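Local structure of 6-aminohexanoate-cyclic-dimer hydrolase (Arthrobacter sp., 3A2Q) at residues P189-G197 against S230-P241; L366-W377 against V426-P434. The protein hydrolyses one amide bond of the cyclic dimer of 6-aminohexanoate, a by-product of nylon-6 manufacture, to give the linear dimer. The protein carries 1 engineered substitution. One frame throughout, in Å; residues are numbered along the deposited sequence.

Contact 1: P189-G197 against S230-P241; sequences PTRGRISPG and SGHRPGDTFCAP
Arg193 reaches across to both ends of 230-241. Its CB points away from that segment, but CG, anti to the backbone N (chi1 -180°), lies 3.3 Å from Ser230 OG; CD follows past the same hydroxyl, whose own hydrogen bond goes to Leu226 O. Bends at chi2 and chi3 then swing the guanidinium over Ala240, where CB sits beneath the centre of one face, 3.5 Å from Arg193 CZ. NE forms a salt bridge with Glu460. At the tip, NH1 donates to Pro241 O (2.8 Å) in the guanidinium plane, and NH2 adds a weak bond to the same oxygen.

Ser195 OG gives its proton to the syn lone pair of Asp236 OD1 (2.7 Å) and accepts from Gly197 N, closing an ST turn. Asp236 OD2 takes Arg233 N from above the carboxylate plane, so this one carboxylate ties the turn 233-236 to Ser195. Arg191 CD lies over the Phe238 ring, 3.9 Å from its centroid, a CH-pi contact.

Both segments are loops, one leaving strand 185-188 and the other helix 219-229. Ile194 turns from the contact onto strand 211-216 and helix 102-110, while Tyr102 of that helix touches Ser195.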
loop_
_atom_site.group_PDB
_atom_site.type_symbol
_atom_site.label_atom_id
_atom_site.label_comp_id
_atom_site.label_asym_id
_atom_site.label_seq_id
_atom_site.Cartn_x
_atom_site.Cartn_y
_atom_site.Cartn_z
ATOM N N PRO A 189 2.418 7.904 -1.276
ATOM C CA PRO A 189 2.795 9.310 -1.443
ATOM C C PRO A 189 4.178 9.491 -2.044
ATOM O O PRO A 189 4.862 8.527 -2.391
ATOM C CB PRO A 189 2.718 9.865 -0.019
ATOM C CG PRO A 189 3.025 8.673 0.829
ATOM C CD PRO A 189 2.304 7.539 0.144
ATOM N N THR A 190 4.571 10.748 -2.181
ATOM C CA THR A 190 5.884 11.095 -2.700
ATOM C C THR A 190 6.919 10.505 -1.752
ATOM O O THR A 190 6.694 10.450 -0.546
ATOM C CB THR A 190 6.062 12.620 -2.708
ATOM O OG1 THR A 190 5.116 13.193 -3.621
ATOM C CG2 THR A 190 7.483 12.998 -3.114
ATOM N N ARG A 191 8.049 10.072 -2.294
ATOM C CA ARG A 191 9.115 9.520 -1.464
ATOM C C ARG A 191 9.492 10.569 -0.415
ATOM O O ARG A 191 9.654 11.743 -0.740
ATOM C CB ARG A 191 10.332 9.191 -2.341
ATOM C CG ARG A 191 11.604 8.828 -1.572
ATOM C CD ARG A 191 12.746 8.569 -2.545
ATOM N NE ARG A 191 12.520 7.356 -3.328
ATOM C CZ ARG A 191 12.833 7.212 -4.611
ATOM N NH1 ARG A 191 13.389 8.212 -5.287
ATOM N NH2 ARG A 191 12.599 6.057 -5.218
ATOM N N GLY A 192 9.620 10.144 0.838
ATOM C CA GLY A 192 9.991 11.065 1.896
ATOM C C GLY A 192 8.846 11.855 2.501
ATOM O O GLY A 192 9.081 12.783 3.280
ATOM N N ARG A 193 7.610 11.509 2.145
ATOM C CA ARG A 193 6.451 12.211 2.692
ATOM C C ARG A 193 6.137 11.705 4.096
ATOM O O ARG A 193 5.942 12.495 5.022
ATOM C CB ARG A 193 5.220 12.001 1.800
ATOM C CG ARG A 193 3.952 12.709 2.288
ATOM C CD ARG A 193 4.067 14.230 2.164
ATOM N NE ARG A 193 4.156 14.659 0.769
ATOM C CZ ARG A 193 4.611 15.847 0.382
ATOM N NH1 ARG A 193 5.021 16.731 1.284
ATOM N NH2 ARG A 193 4.672 16.148 -0.909
ATOM N N ILE A 194 6.089 10.384 4.245
ATOM C CA ILE A 194 5.763 9.760 5.529
ATOM C C ILE A 194 6.957 9.042 6.135
ATOM O O ILE A 194 7.553 8.179 5.502
ATOM C CB ILE A 194 4.625 8.726 5.374
ATOM C CG1 ILE A 194 3.402 9.389 4.734
ATOM C CG2 ILE A 194 4.277 8.126 6.740
ATOM C CD1 ILE A 194 2.199 8.461 4.569
ATOM N N SER A 195 7.299 9.390 7.372
ATOM C CA SER A 195 8.436 8.763 8.030
ATOM C C SER A 195 8.178 7.327 8.473
ATOM O O SER A 195 7.141 7.033 9.064
ATOM C CB SER A 195 8.856 9.566 9.256
ATOM O OG SER A 195 9.906 8.900 9.926
ATOM N N PRO A 196 9.128 6.416 8.186
ATOM C CA PRO A 196 9.036 4.999 8.557
ATOM C C PRO A 196 9.909 4.765 9.794
ATOM O O PRO A 196 10.088 3.628 10.232
ATOM C CB PRO A 196 9.620 4.298 7.347
ATOM C CG PRO A 196 10.759 5.218 7.002
ATOM C CD PRO A 196 10.171 6.613 7.162
ATOM N N GLY A 197 10.457 5.852 10.338
ATOM C CA GLY A 197 11.330 5.767 11.498
ATOM C C GLY A 197 10.638 5.634 12.843
ATOM O O GLY A 197 9.412 5.524 12.905
ATOM N N SER A 230 2.514 13.061 7.877
ATOM C CA SER A 230 3.591 13.571 7.030
ATOM C C SER A 230 4.603 14.472 7.742
ATOM O O SER A 230 4.388 14.901 8.875
ATOM C CB SER A 230 2.992 14.320 5.835
ATOM O OG SER A 230 2.221 13.447 5.028
ATOM N N GLY A 231 5.719 14.744 7.069
ATOM C CA GLY A 231 6.738 15.608 7.644
ATOM C C GLY A 231 8.069 14.946 7.944
ATOM O O GLY A 231 8.130 13.753 8.251
ATOM N N HIS A 232 9.144 15.727 7.866
ATOM C CA HIS A 232 10.488 15.220 8.135
ATOM C C HIS A 232 10.725 14.946 9.618
ATOM O O HIS A 232 10.466 15.804 10.465
ATOM C CB HIS A 232 11.543 16.221 7.656
ATOM C CG HIS A 232 12.952 15.769 7.891
ATOM N ND1 HIS A 232 13.545 14.765 7.155
ATOM C CD2 HIS A 232 13.868 16.150 8.813
ATOM C CE1 HIS A 232 14.764 14.545 7.615
ATOM N NE2 HIS A 232 14.984 15.372 8.622
ATOM N N ARG A 233 11.232 13.754 9.926
ATOM C CA ARG A 233 11.537 13.378 11.303
ATOM C C ARG A 233 13.035 13.099 11.371
ATOM O O ARG A 233 13.672 12.847 10.349
ATOM C CB ARG A 233 10.762 12.117 11.732
ATOM C CG ARG A 233 9.234 12.195 11.582
ATOM C CD ARG A 233 8.628 13.440 12.226
ATOM N NE ARG A 233 8.840 13.527 13.673
ATOM C CZ ARG A 233 8.124 12.878 14.587
ATOM N NH1 ARG A 233 7.134 12.075 14.224
ATOM N NH2 ARG A 233 8.398 13.043 15.875
ATOM N N PRO A 234 13.616 13.141 12.577
ATOM C CA PRO A 234 15.052 12.888 12.740
ATOM C C PRO A 234 15.537 11.584 12.110
ATOM O O PRO A 234 15.016 10.502 12.402
ATOM C CB PRO A 234 15.235 12.898 14.259
ATOM C CG PRO A 234 14.144 13.803 14.732
ATOM C CD PRO A 234 12.974 13.400 13.878
ATOM N N GLY A 235 16.535 11.693 11.241
ATOM C CA GLY A 235 17.082 10.511 10.604
ATOM C C GLY A 235 16.460 10.132 9.274
ATOM O O GLY A 235 17.055 9.361 8.520
ATOM N N ASP A 236 15.274 10.655 8.973
ATOM C CA ASP A 236 14.630 10.337 7.700
ATOM C C ASP A 236 15.601 10.597 6.561
ATOM O O ASP A 236 16.171 11.677 6.454
ATOM C CB ASP A 236 13.373 11.181 7.480
ATOM C CG ASP A 236 12.194 10.692 8.284
ATOM O OD1 ASP A 236 12.269 9.579 8.845
ATOM O OD2 ASP A 236 11.188 11.426 8.342
ATOM N N THR A 237 15.779 9.604 5.701
ATOM C CA THR A 237 16.699 9.738 4.587
ATOM C C THR A 237 16.163 10.651 3.503
ATOM O O THR A 237 16.863 11.528 3.000
ATOM C CB THR A 237 16.987 8.375 3.940
ATOM O OG1 THR A 237 17.579 7.504 4.908
ATOM C CG2 THR A 237 17.921 8.543 2.751
ATOM N N PHE A 238 14.905 10.433 3.148
ATOM C CA PHE A 238 14.278 11.195 2.090
ATOM C C PHE A 238 13.311 12.242 2.619
ATOM O O PHE A 238 12.851 12.166 3.757
ATOM C CB PHE A 238 13.583 10.210 1.147
ATOM C CG PHE A 238 14.508 9.145 0.624
ATOM C CD1 PHE A 238 15.399 9.428 -0.404
ATOM C CD2 PHE A 238 14.547 7.885 1.212
ATOM C CE1 PHE A 238 16.315 8.473 -0.838
ATOM C CE2 PHE A 238 15.459 6.924 0.788
ATOM C CZ PHE A 238 16.345 7.220 -0.239
ATOM N N CYS A 239 13.016 13.229 1.785
ATOM C CA CYS A 239 12.107 14.293 2.164
ATOM C C CYS A 239 11.342 14.727 0.917
ATOM O O CYS A 239 11.858 14.639 -0.201
ATOM C CB CYS A 239 12.904 15.464 2.745
ATOM S SG CYS A 239 11.924 16.659 3.675
ATOM N N ALA A 240 10.105 15.170 1.100
ATOM C CA ALA A 240 9.289 15.599 -0.028
ATOM C C ALA A 240 9.036 17.101 0.055
ATOM O O ALA A 240 9.138 17.686 1.129
ATOM C CB ALA A 240 7.960 14.842 -0.022
ATOM N N PRO A 241 8.727 17.741 -1.086
ATOM C CA PRO A 241 8.449 19.181 -1.151
ATOM C C PRO A 241 7.264 19.509 -0.242
ATOM O O PRO A 241 6.304 18.747 -0.174
ATOM C CB PRO A 241 8.123 19.405 -2.626
ATOM C CG PRO A 241 8.917 18.330 -3.317
ATOM C CD PRO A 241 8.706 17.141 -2.430
HETATM O O HOH W 1 6.466 11.676 8.913
#

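Contact 2: L366-W377 against V426-P434; sequences LRYYAGKVERWW and VPFNVSGQP
A helix-helix crossing in the amidase fold makes this contact: the short helix 427-431 lies across 366-377, the axes 8.6 Å apart at a crossing angle of -104°. Ala370 is where the backbones come closest, its CB 3.5 Å from Val430 O. Beside it Val430 CG1, anti to its backbone N (chi1 175°), touches Leu366 O and also meets the edge of the Tyr369 ring, 3.8 Å from Tyr369 CD2. Tyr369 runs alongside Pro427 and sends its hydroxyl to Ala302 O.

Further along, Val373 CG1 packs on Ser431 CB and on Gln433 OE1. That oxygen accepts a 2.6 Å hydrogen bond from Ser431 OG, which fixes the rotation of the amide. Gln433 NE2 consequently stands over one face of the Trp377 indole, 3.0 Å from CE3, with the amide plane turned 78° from the ring. Trp376 CE3 lies on the opposite face, and Phe428 CE1 lies 4.1 Å from Trp377 CH2. A leucine in place of Trp377 would probably leave the Gln433 amide without the flat surface beneath its nitrogen and open a gap beside Phe428.

No direct hydrogen bond joins the segments; waters do so instead, one between Glu374 OE2 and Ser431 O, another between Arg367 NH1 and Val430 O. Helix 308-331 flanks the crossing at Leu366 and Val430, while strands 383-387 and 448-455 receive Trp377 and Phe428.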
loop_
_atom_site.group_PDB
_atom_site.type_symbol
_atom_site.label_atom_id
_atom_site.label_comp_id
_atom_site.label_asym_id
_atom_site.label_seq_id
_atom_site.Cartn_x
_atom_site.Cartn_y
_atom_site.Cartn_z
ATOM N N LEU A 366 18.697 2.888 -10.555
ATOM C CA LEU A 366 17.367 3.311 -10.140
ATOM C C LEU A 366 17.238 4.827 -10.287
ATOM O O LEU A 366 16.220 5.321 -10.774
ATOM C CB LEU A 366 17.093 2.911 -8.687
ATOM C CG LEU A 366 17.097 1.419 -8.336
ATOM C CD1 LEU A 366 16.504 1.244 -6.950
ATOM C CD2 LEU A 366 16.291 0.629 -9.348
ATOM N N ARG A 367 18.269 5.561 -9.872
ATOM C CA ARG A 367 18.228 7.018 -9.965
ATOM C C ARG A 367 18.132 7.440 -11.427
ATOM O O ARG A 367 17.389 8.354 -11.767
ATOM C CB ARG A 367 19.475 7.655 -9.328
ATOM C CG ARG A 367 19.783 7.199 -7.906
ATOM C CD ARG A 367 18.544 7.141 -7.018
ATOM N NE ARG A 367 18.907 6.811 -5.642
ATOM C CZ ARG A 367 18.129 6.152 -4.788
ATOM N NH1 ARG A 367 16.922 5.738 -5.162
ATOM N NH2 ARG A 367 18.560 5.910 -3.557
ATOM N N TYR A 368 18.886 6.773 -12.296
ATOM C CA TYR A 368 18.849 7.124 -13.707
ATOM C C TYR A 368 17.474 6.864 -14.300
ATOM O O TYR A 368 16.965 7.681 -15.062
ATOM C CB TYR A 368 19.927 6.360 -14.487
ATOM C CG TYR A 368 21.255 7.097 -14.537
ATOM C CD1 TYR A 368 21.327 8.398 -15.035
ATOM C CD2 TYR A 368 22.436 6.502 -14.082
ATOM C CE1 TYR A 368 22.535 9.096 -15.076
ATOM C CE2 TYR A 368 23.657 7.195 -14.120
ATOM C CZ TYR A 368 23.694 8.492 -14.619
ATOM O OH TYR A 368 24.878 9.197 -14.658
ATOM N N TYR A 369 16.861 5.741 -13.940
ATOM C CA TYR A 369 15.538 5.424 -14.462
ATOM C C TYR A 369 14.532 6.451 -13.951
ATOM O O TYR A 369 13.686 6.933 -14.705
ATOM C CB TYR A 369 15.113 4.024 -14.032
ATOM C CG TYR A 369 13.808 3.604 -14.657
ATOM C CD1 TYR A 369 13.737 3.261 -16.010
ATOM C CD2 TYR A 369 12.634 3.589 -13.910
ATOM C CE1 TYR A 369 12.518 2.916 -16.602
ATOM C CE2 TYR A 369 11.414 3.245 -14.488
ATOM C CZ TYR A 369 11.361 2.910 -15.831
ATOM O OH TYR A 369 10.149 2.571 -16.392
ATOM N N ALA A 370 14.630 6.785 -12.667
ATOM C CA ALA A 370 13.736 7.772 -12.067
ATOM C C ALA A 370 13.773 9.041 -12.909
ATOM O O ALA A 370 12.741 9.637 -13.204
ATOM C CB ALA A 370 14.178 8.080 -10.641
ATOM N N GLY A 371 14.975 9.454 -13.292
ATOM C CA GLY A 371 15.109 10.652 -14.097
ATOM C C GLY A 371 14.383 10.544 -15.426
ATOM O O GLY A 371 13.688 11.475 -15.834
ATOM N N LYS A 372 14.537 9.410 -16.106
ATOM C CA LYS A 372 13.883 9.223 -17.396
ATOM C C LYS A 372 12.375 9.341 -17.240
ATOM O O LYS A 372 11.706 9.968 -18.061
ATOM C CB LYS A 372 14.238 7.860 -18.003
ATOM C CG LYS A 372 15.719 7.673 -18.327
ATOM C CD LYS A 372 15.952 6.475 -19.249
ATOM C CE LYS A 372 15.372 5.187 -18.674
ATOM N NZ LYS A 372 15.422 4.062 -19.654
ATOM N N VAL A 373 11.843 8.747 -16.177
ATOM C CA VAL A 373 10.412 8.799 -15.929
ATOM C C VAL A 373 9.930 10.222 -15.649
ATOM O O VAL A 373 8.998 10.707 -16.286
ATOM C CB VAL A 373 10.012 7.919 -14.725
ATOM C CG1 VAL A 373 8.555 8.159 -14.394
ATOM C CG2 VAL A 373 10.250 6.442 -15.039
ATOM N N GLU A 374 10.572 10.887 -14.695
ATOM C CA GLU A 374 10.175 12.245 -14.315
ATOM C C GLU A 374 10.254 13.289 -15.423
ATOM O O GLU A 374 9.532 14.281 -15.390
ATOM C CB GLU A 374 11.004 12.728 -13.125
ATOM C CG GLU A 374 10.766 11.959 -11.843
ATOM C CD GLU A 374 11.286 12.707 -10.631
ATOM O OE1 GLU A 374 10.585 13.631 -10.161
ATOM O OE2 GLU A 374 12.400 12.385 -10.159
ATOM N N ARG A 375 11.126 13.073 -16.400
ATOM C CA ARG A 375 11.269 14.018 -17.501
ATOM C C ARG A 375 9.982 14.221 -18.297
ATOM O O ARG A 375 9.834 15.232 -18.978
ATOM C CB ARG A 375 12.392 13.578 -18.440
ATOM C CG ARG A 375 13.763 14.102 -18.035
ATOM C CD ARG A 375 14.794 13.846 -19.125
ATOM N NE ARG A 375 15.597 12.654 -18.875
ATOM C CZ ARG A 375 16.535 12.571 -17.935
ATOM N NH1 ARG A 375 16.792 13.611 -17.152
ATOM N NH2 ARG A 375 17.221 11.448 -17.781
ATOM N N TRP A 376 9.057 13.268 -18.210
ATOM C CA TRP A 376 7.777 13.367 -18.919
ATOM C C TRP A 376 6.947 14.496 -18.310
ATOM O O TRP A 376 6.276 15.246 -19.027
ATOM C CB TRP A 376 7.004 12.046 -18.807
ATOM C CG TRP A 376 5.760 11.967 -19.657
ATOM C CD1 TRP A 376 5.697 11.901 -21.023
ATOM C CD2 TRP A 376 4.406 11.903 -19.191
ATOM N NE1 TRP A 376 4.388 11.793 -21.435
ATOM C CE2 TRP A 376 3.576 11.793 -20.331
ATOM C CE3 TRP A 376 3.813 11.926 -17.922
ATOM C CZ2 TRP A 376 2.184 11.706 -20.238
ATOM C CZ3 TRP A 376 2.428 11.838 -17.830
ATOM C CH2 TRP A 376 1.629 11.729 -18.983
ATOM N N TRP A 377 6.998 14.613 -16.984
ATOM C CA TRP A 377 6.259 15.655 -16.274
ATOM C C TRP A 377 6.973 16.987 -16.489
ATOM O O TRP A 377 6.345 18.039 -16.593
ATOM C CB TRP A 377 6.186 15.323 -14.781
ATOM C CG TRP A 377 5.098 14.334 -14.445
ATOM C CD1 TRP A 377 3.852 14.624 -13.968
ATOM C CD2 TRP A 377 5.145 12.907 -14.602
ATOM N NE1 TRP A 377 3.118 13.467 -13.819
ATOM C CE2 TRP A 377 3.888 12.399 -14.202
ATOM C CE3 TRP A 377 6.129 12.008 -15.046
ATOM C CZ2 TRP A 377 3.586 11.032 -14.231
ATOM C CZ3 TRP A 377 5.831 10.647 -15.077
ATOM C CH2 TRP A 377 4.567 10.173 -14.671
ATOM N N VAL A 426 5.340 -0.524 -9.897
ATOM C CA VAL A 426 6.749 -0.430 -9.526
ATOM C C VAL A 426 7.557 0.731 -10.133
ATOM O O VAL A 426 8.470 1.248 -9.488
ATOM C CB VAL A 426 7.477 -1.784 -9.785
ATOM C CG1 VAL A 426 7.697 -2.001 -11.260
ATOM C CG2 VAL A 426 8.787 -1.820 -9.027
ATOM N N PRO A 427 7.230 1.173 -11.362
ATOM C CA PRO A 427 8.026 2.283 -11.898
ATOM C C PRO A 427 7.993 3.528 -11.009
ATOM O O PRO A 427 8.956 4.287 -10.957
ATOM C CB PRO A 427 7.384 2.550 -13.261
ATOM C CG PRO A 427 6.766 1.249 -13.629
ATOM C CD PRO A 427 6.191 0.765 -12.323
ATOM N N PHE A 428 6.884 3.731 -10.306
ATOM C CA PHE A 428 6.741 4.910 -9.465
ATOM C C PHE A 428 7.349 4.784 -8.080
ATOM O O PHE A 428 7.475 5.776 -7.362
ATOM C CB PHE A 428 5.267 5.304 -9.455
ATOM C CG PHE A 428 4.713 5.416 -10.842
ATOM C CD1 PHE A 428 5.191 6.407 -11.703
ATOM C CD2 PHE A 428 3.879 4.430 -11.357
ATOM C CE1 PHE A 428 4.860 6.405 -13.055
ATOM C CE2 PHE A 428 3.542 4.418 -12.711
ATOM C CZ PHE A 428 4.036 5.407 -13.563
ATOM N N ASN A 429 7.730 3.566 -7.704
ATOM C CA ASN A 429 8.426 3.375 -6.439
ATOM C C ASN A 429 9.839 3.834 -6.769
ATOM O O ASN A 429 10.527 4.414 -5.939
ATOM C CB ASN A 429 8.495 1.900 -6.029
ATOM C CG ASN A 429 7.178 1.375 -5.544
ATOM O OD1 ASN A 429 6.396 0.827 -6.317
ATOM N ND2 ASN A 429 6.911 1.554 -4.254
ATOM N N VAL A 430 10.274 3.564 -7.999
ATOM C CA VAL A 430 11.614 3.974 -8.408
ATOM C C VAL A 430 11.714 5.485 -8.593
ATOM O O VAL A 430 12.690 6.089 -8.169
ATOM C CB VAL A 430 12.057 3.269 -9.705
ATOM C CG1 VAL A 430 13.403 3.819 -10.165
ATOM C CG2 VAL A 430 12.165 1.771 -9.456
ATOM N N SER A 431 10.707 6.103 -9.211
ATOM C CA SER A 431 10.747 7.549 -9.417
ATOM C C SER A 431 10.392 8.316 -8.147
ATOM O O SER A 431 10.795 9.466 -7.983
ATOM C CB SER A 431 9.789 7.969 -10.539
ATOM O OG SER A 431 8.447 7.846 -10.117
ATOM N N GLY A 432 9.626 7.686 -7.258
ATOM C CA GLY A 432 9.243 8.339 -6.017
ATOM C C GLY A 432 8.037 9.259 -6.144
ATOM O O GLY A 432 7.692 9.961 -5.195
ATOM N N GLN A 433 7.390 9.257 -7.307
ATOM C CA GLN A 433 6.225 10.111 -7.522
ATOM C C GLN A 433 4.986 9.621 -6.800
ATOM O O GLN A 433 4.791 8.420 -6.624
ATOM C CB GLN A 433 5.919 10.218 -9.011
ATOM C CG GLN A 433 6.989 10.929 -9.794
ATOM C CD GLN A 433 6.897 10.630 -11.270
ATOM O OE1 GLN A 433 7.115 9.498 -11.696
ATOM N NE2 GLN A 433 6.572 11.639 -12.060
ATOM N N PRO A 434 4.122 10.553 -6.374
ATOM C CA PRO A 434 2.897 10.180 -5.666
ATOM C C PRO A 434 1.960 9.476 -6.649
ATOM O O PRO A 434 1.770 9.930 -7.781
ATOM C CB PRO A 434 2.358 11.523 -5.177
ATOM C CG PRO A 434 2.798 12.467 -6.259
ATOM C CD PRO A 434 4.206 12.013 -6.569
HETATM O O HOH W 2 15.230 6.745 -7.452
HETATM O O HOH W 3 13.252 10.696 -7.984
HETATM O O HOH W 4 8.187 14.281 -11.212
#

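How the contacts relate
Contact 1 closes in the chain before contact 2 opens, and their centres lie about 17 Å apart, yet they meet through Arg191 of 189-197. Its backbone N probably donates to Gly432 O (2.9 Å), and its NH2 probably bonds Val430 O at 3.0 Å, the same carbonyl that faces Ala370 in contact 2. Thr190 also packs on Pro434. Neither contact contains an annotated pocket residue, and neither touches the site: the side chains of Pro196 in contact 1 and Leu366 in contact 2 are each about 11 Å from a bound 6-aminohexanoic acid. From 426-434, Asn429 hydrogen-bonds Asp170, which lines one ligand pocket.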